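CupA (Streptococcus pneumoniae, PDB 4F2E) binds copper(I) through a cupredoxin-fold domain and probably acts as a copper chaperone in the copper resistance of the bacterium. Local coordinates at residues K33-K44 with M66-E77. Sequence-based numbering, arbitrary orientation.
Sequences KSVPARIVFDRK and MGEEYVVEITPE
Strands 37-43 and 69-74 pair antiparallel, their axes 154° apart, and I39 with V72 sets the register: I39 N reaches V72 O, and V72 N returns to I39 O, each at 2.9 Å. In this cupredoxin-fold β-sandwich 69-74 is an edge strand: within the chain it pairs with 37-43 alone, which in turn runs parallel to 13-20. A37, I39, F41, V72 and I74 point into the core. F41 turns its CE1 corner to V72 CG2 (3.7 Å) while the ring edge lies in plane with Y70 O. I39 CD1 meets I74 CD1 at 4.0 Å, the two side chains crossing at a slant. On the other face, V71 CG1 covers one face of the R38 guanidinium, whose charge is paired with E15. Near the copper end, the chain of R43 runs straight out from CG to NE, passing CD 3.7 Å from M66 CA; its guanidinium is held by D51, L64 O and D45 O. At the far end, S34 N donates to P76 O (2.7 Å, 169° at the hydrogen). S34 OG donates to E77 OE1 (2.6 Å), on the syn side but 32° out of the carboxylate plane, and a water links S34 O to E77 OE2.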
# COMPACT_ATOMS: atom_id res chain seq x y z
N LYS A 33 -6.30 10.61 7.63
CA LYS A 33 -5.36 11.71 7.48
C LYS A 33 -4.54 11.92 8.76
O LYS A 33 -5.08 11.87 9.87
CB LYS A 33 -6.11 12.98 7.10
CG LYS A 33 -5.23 14.21 6.95
CD LYS A 33 -6.07 15.43 6.60
CE LYS A 33 -5.29 16.72 6.81
NZ LYS A 33 -6.10 17.93 6.47
N SER A 34 -3.24 12.14 8.58
CA SER A 34 -2.35 12.57 9.66
C SER A 34 -1.91 11.48 10.64
O SER A 34 -1.20 11.76 11.61
CB SER A 34 -2.95 13.74 10.44
OG SER A 34 -3.21 14.84 9.58
N VAL A 35 -2.32 10.24 10.39
CA VAL A 35 -1.94 9.13 11.26
C VAL A 35 -0.85 8.30 10.58
O VAL A 35 -1.04 7.83 9.46
CB VAL A 35 -3.14 8.23 11.59
CG1 VAL A 35 -2.70 7.06 12.44
CG2 VAL A 35 -4.22 9.04 12.30
N PRO A 36 0.30 8.12 11.26
CA PRO A 36 1.38 7.32 10.68
C PRO A 36 0.87 5.95 10.23
O PRO A 36 0.14 5.30 10.98
CB PRO A 36 2.37 7.17 11.84
CG PRO A 36 2.12 8.39 12.68
CD PRO A 36 0.64 8.64 12.59
N ALA A 37 1.24 5.53 9.03
CA ALA A 37 0.68 4.32 8.44
C ALA A 37 1.72 3.24 8.18
O ALA A 37 2.86 3.53 7.82
CB ALA A 37 -0.08 4.65 7.16
N ARG A 38 1.29 2.00 8.37
CA ARG A 38 2.04 0.81 7.99
C ARG A 38 1.22 0.07 6.95
O ARG A 38 0.13 -0.41 7.25
CB ARG A 38 2.26 -0.10 9.20
CG ARG A 38 3.27 0.40 10.21
CD ARG A 38 3.20 -0.40 11.51
NE ARG A 38 3.12 -1.84 11.27
CZ ARG A 38 4.15 -2.62 11.00
NH1 ARG A 38 5.37 -2.11 10.90
NH2 ARG A 38 3.98 -3.93 10.81
N ILE A 39 1.73 0.00 5.73
CA ILE A 39 1.08 -0.76 4.68
C ILE A 39 1.95 -1.99 4.45
O ILE A 39 3.04 -1.90 3.90
CB ILE A 39 0.91 0.07 3.40
CG1 ILE A 39 0.27 1.42 3.74
CG2 ILE A 39 0.06 -0.68 2.39
CD1 ILE A 39 0.20 2.39 2.58
N VAL A 40 1.47 -3.13 4.93
CA VAL A 40 2.27 -4.34 5.00
C VAL A 40 2.02 -5.21 3.77
O VAL A 40 0.96 -5.81 3.64
CB VAL A 40 1.95 -5.14 6.27
CG1 VAL A 40 2.88 -6.33 6.40
CG2 VAL A 40 2.04 -4.24 7.49
N PHE A 41 3.01 -5.27 2.89
CA PHE A 41 2.90 -6.07 1.68
C PHE A 41 3.45 -7.47 1.92
O PHE A 41 4.63 -7.64 2.23
CB PHE A 41 3.63 -5.40 0.52
CG PHE A 41 2.93 -4.17 0.02
CD1 PHE A 41 3.16 -2.94 0.62
CD2 PHE A 41 2.04 -4.24 -1.05
CE1 PHE A 41 2.51 -1.81 0.17
CE2 PHE A 41 1.40 -3.11 -1.50
CZ PHE A 41 1.63 -1.89 -0.89
N ASP A 42 2.58 -8.46 1.77
CA ASP A 42 2.98 -9.85 1.93
C ASP A 42 3.07 -10.46 0.54
O ASP A 42 2.05 -10.68 -0.11
CB ASP A 42 1.96 -10.59 2.78
CG ASP A 42 2.38 -12.01 3.11
OD1 ASP A 42 3.59 -12.30 3.03
OD2 ASP A 42 1.51 -12.83 3.44
N ARG A 43 4.29 -10.72 0.08
CA ARG A 43 4.48 -11.14 -1.31
C ARG A 43 4.39 -12.65 -1.48
O ARG A 43 5.18 -13.40 -0.91
CB ARG A 43 5.79 -10.62 -1.89
CG ARG A 43 5.94 -10.99 -3.35
CD ARG A 43 7.19 -10.45 -3.99
NE ARG A 43 7.26 -10.86 -5.38
CZ ARG A 43 8.29 -10.64 -6.18
NH1 ARG A 43 9.36 -10.00 -5.73
NH2 ARG A 43 8.26 -11.05 -7.44
N LYS A 44 3.44 -13.08 -2.30
CA LYS A 44 3.19 -14.50 -2.52
C LYS A 44 3.29 -14.88 -4.00
O LYS A 44 3.11 -16.04 -4.36
CB LYS A 44 1.82 -14.89 -1.97
CG LYS A 44 1.70 -14.70 -0.46
CD LYS A 44 0.31 -15.05 0.04
CE LYS A 44 0.24 -14.95 1.55
NZ LYS A 44 -1.13 -15.27 2.05
N MET A 66 10.34 -11.91 -2.28
CA MET A 66 9.39 -13.00 -2.44
C MET A 66 9.23 -13.80 -1.14
O MET A 66 10.21 -14.11 -0.46
CB MET A 66 9.83 -13.93 -3.57
CG MET A 66 8.97 -15.17 -3.72
SD MET A 66 7.24 -14.80 -4.07
CE MET A 66 6.49 -16.40 -3.79
N GLY A 67 7.99 -14.13 -0.81
CA GLY A 67 7.70 -14.96 0.34
C GLY A 67 7.88 -14.26 1.67
O GLY A 67 7.90 -14.90 2.72
N GLU A 68 8.02 -12.94 1.63
CA GLU A 68 8.24 -12.17 2.85
C GLU A 68 7.34 -10.94 2.93
O GLU A 68 6.70 -10.55 1.95
CB GLU A 68 9.70 -11.75 2.96
CG GLU A 68 10.67 -12.92 3.04
CD GLU A 68 12.11 -12.48 3.16
OE1 GLU A 68 12.37 -11.26 3.12
OE2 GLU A 68 12.99 -13.36 3.31
N GLU A 69 7.29 -10.36 4.12
CA GLU A 69 6.57 -9.11 4.34
C GLU A 69 7.51 -7.94 4.14
O GLU A 69 8.68 -8.00 4.51
CB GLU A 69 6.00 -9.05 5.75
CG GLU A 69 4.82 -9.96 6.02
CD GLU A 69 4.26 -9.78 7.41
OE1 GLU A 69 3.37 -10.56 7.81
OE2 GLU A 69 4.70 -8.84 8.11
N TYR A 70 6.98 -6.86 3.57
CA TYR A 70 7.71 -5.61 3.51
C TYR A 70 6.76 -4.48 3.83
O TYR A 70 5.67 -4.41 3.27
CB TYR A 70 8.33 -5.39 2.13
CG TYR A 70 9.05 -4.08 2.04
CD1 TYR A 70 10.39 -3.98 2.41
CD2 TYR A 70 8.40 -2.93 1.61
CE1 TYR A 70 11.05 -2.78 2.34
CE2 TYR A 70 9.06 -1.72 1.54
CZ TYR A 70 10.39 -1.65 1.91
OH TYR A 70 11.06 -0.45 1.84
N VAL A 71 7.18 -3.59 4.73
CA VAL A 71 6.30 -2.53 5.19
C VAL A 71 6.62 -1.18 4.56
O VAL A 71 7.73 -0.66 4.70
CB VAL A 71 6.34 -2.38 6.72
CG1 VAL A 71 5.36 -1.32 7.18
CG2 VAL A 71 6.03 -3.71 7.38
N VAL A 72 5.64 -0.62 3.87
CA VAL A 72 5.72 0.75 3.40
C VAL A 72 5.19 1.65 4.51
O VAL A 72 4.07 1.49 4.99
CB VAL A 72 4.88 0.96 2.12
CG1 VAL A 72 4.75 2.44 1.81
CG2 VAL A 72 5.51 0.21 0.96
N GLU A 73 6.02 2.60 4.94
CA GLU A 73 5.61 3.54 5.97
C GLU A 73 5.47 4.94 5.39
O GLU A 73 6.40 5.47 4.79
CB GLU A 73 6.60 3.54 7.13
CG GLU A 73 6.72 2.18 7.81
CD GLU A 73 7.66 2.19 8.98
OE1 GLU A 73 8.85 1.85 8.79
OE2 GLU A 73 7.22 2.54 10.10
N ILE A 74 4.28 5.51 5.56
CA ILE A 74 4.00 6.87 5.14
C ILE A 74 3.11 7.53 6.19
O ILE A 74 2.43 6.85 6.95
CB ILE A 74 3.28 6.92 3.77
CG1 ILE A 74 1.97 6.14 3.82
CG2 ILE A 74 4.18 6.38 2.67
CD1 ILE A 74 1.13 6.26 2.55
N THR A 75 3.13 8.86 6.23
CA THR A 75 2.19 9.59 7.07
C THR A 75 1.45 10.60 6.20
O THR A 75 1.95 11.69 5.94
CB THR A 75 2.90 10.32 8.23
OG1 THR A 75 3.61 9.37 9.03
CG2 THR A 75 1.89 11.06 9.10
N PRO A 76 0.26 10.22 5.73
CA PRO A 76 -0.47 11.05 4.76
C PRO A 76 -1.12 12.26 5.42
O PRO A 76 -2.12 12.11 6.13
CB PRO A 76 -1.53 10.10 4.22
CG PRO A 76 -1.78 9.14 5.34
CD PRO A 76 -0.46 8.97 6.04
N GLU A 77 -0.58 13.44 5.18
CA GLU A 77 -1.07 14.67 5.80
C GLU A 77 -2.12 15.38 4.96
O GLU A 77 -2.66 16.41 5.36
CB GLU A 77 0.08 15.62 6.11
CG GLU A 77 0.98 15.16 7.23
CD GLU A 77 0.26 15.09 8.56
OE1 GLU A 77 -0.87 15.62 8.66
OE2 GLU A 77 0.82 14.50 9.51
O HOH W 1 0.89 13.42 11.86
O HOH W 2 4.65 4.67 9.74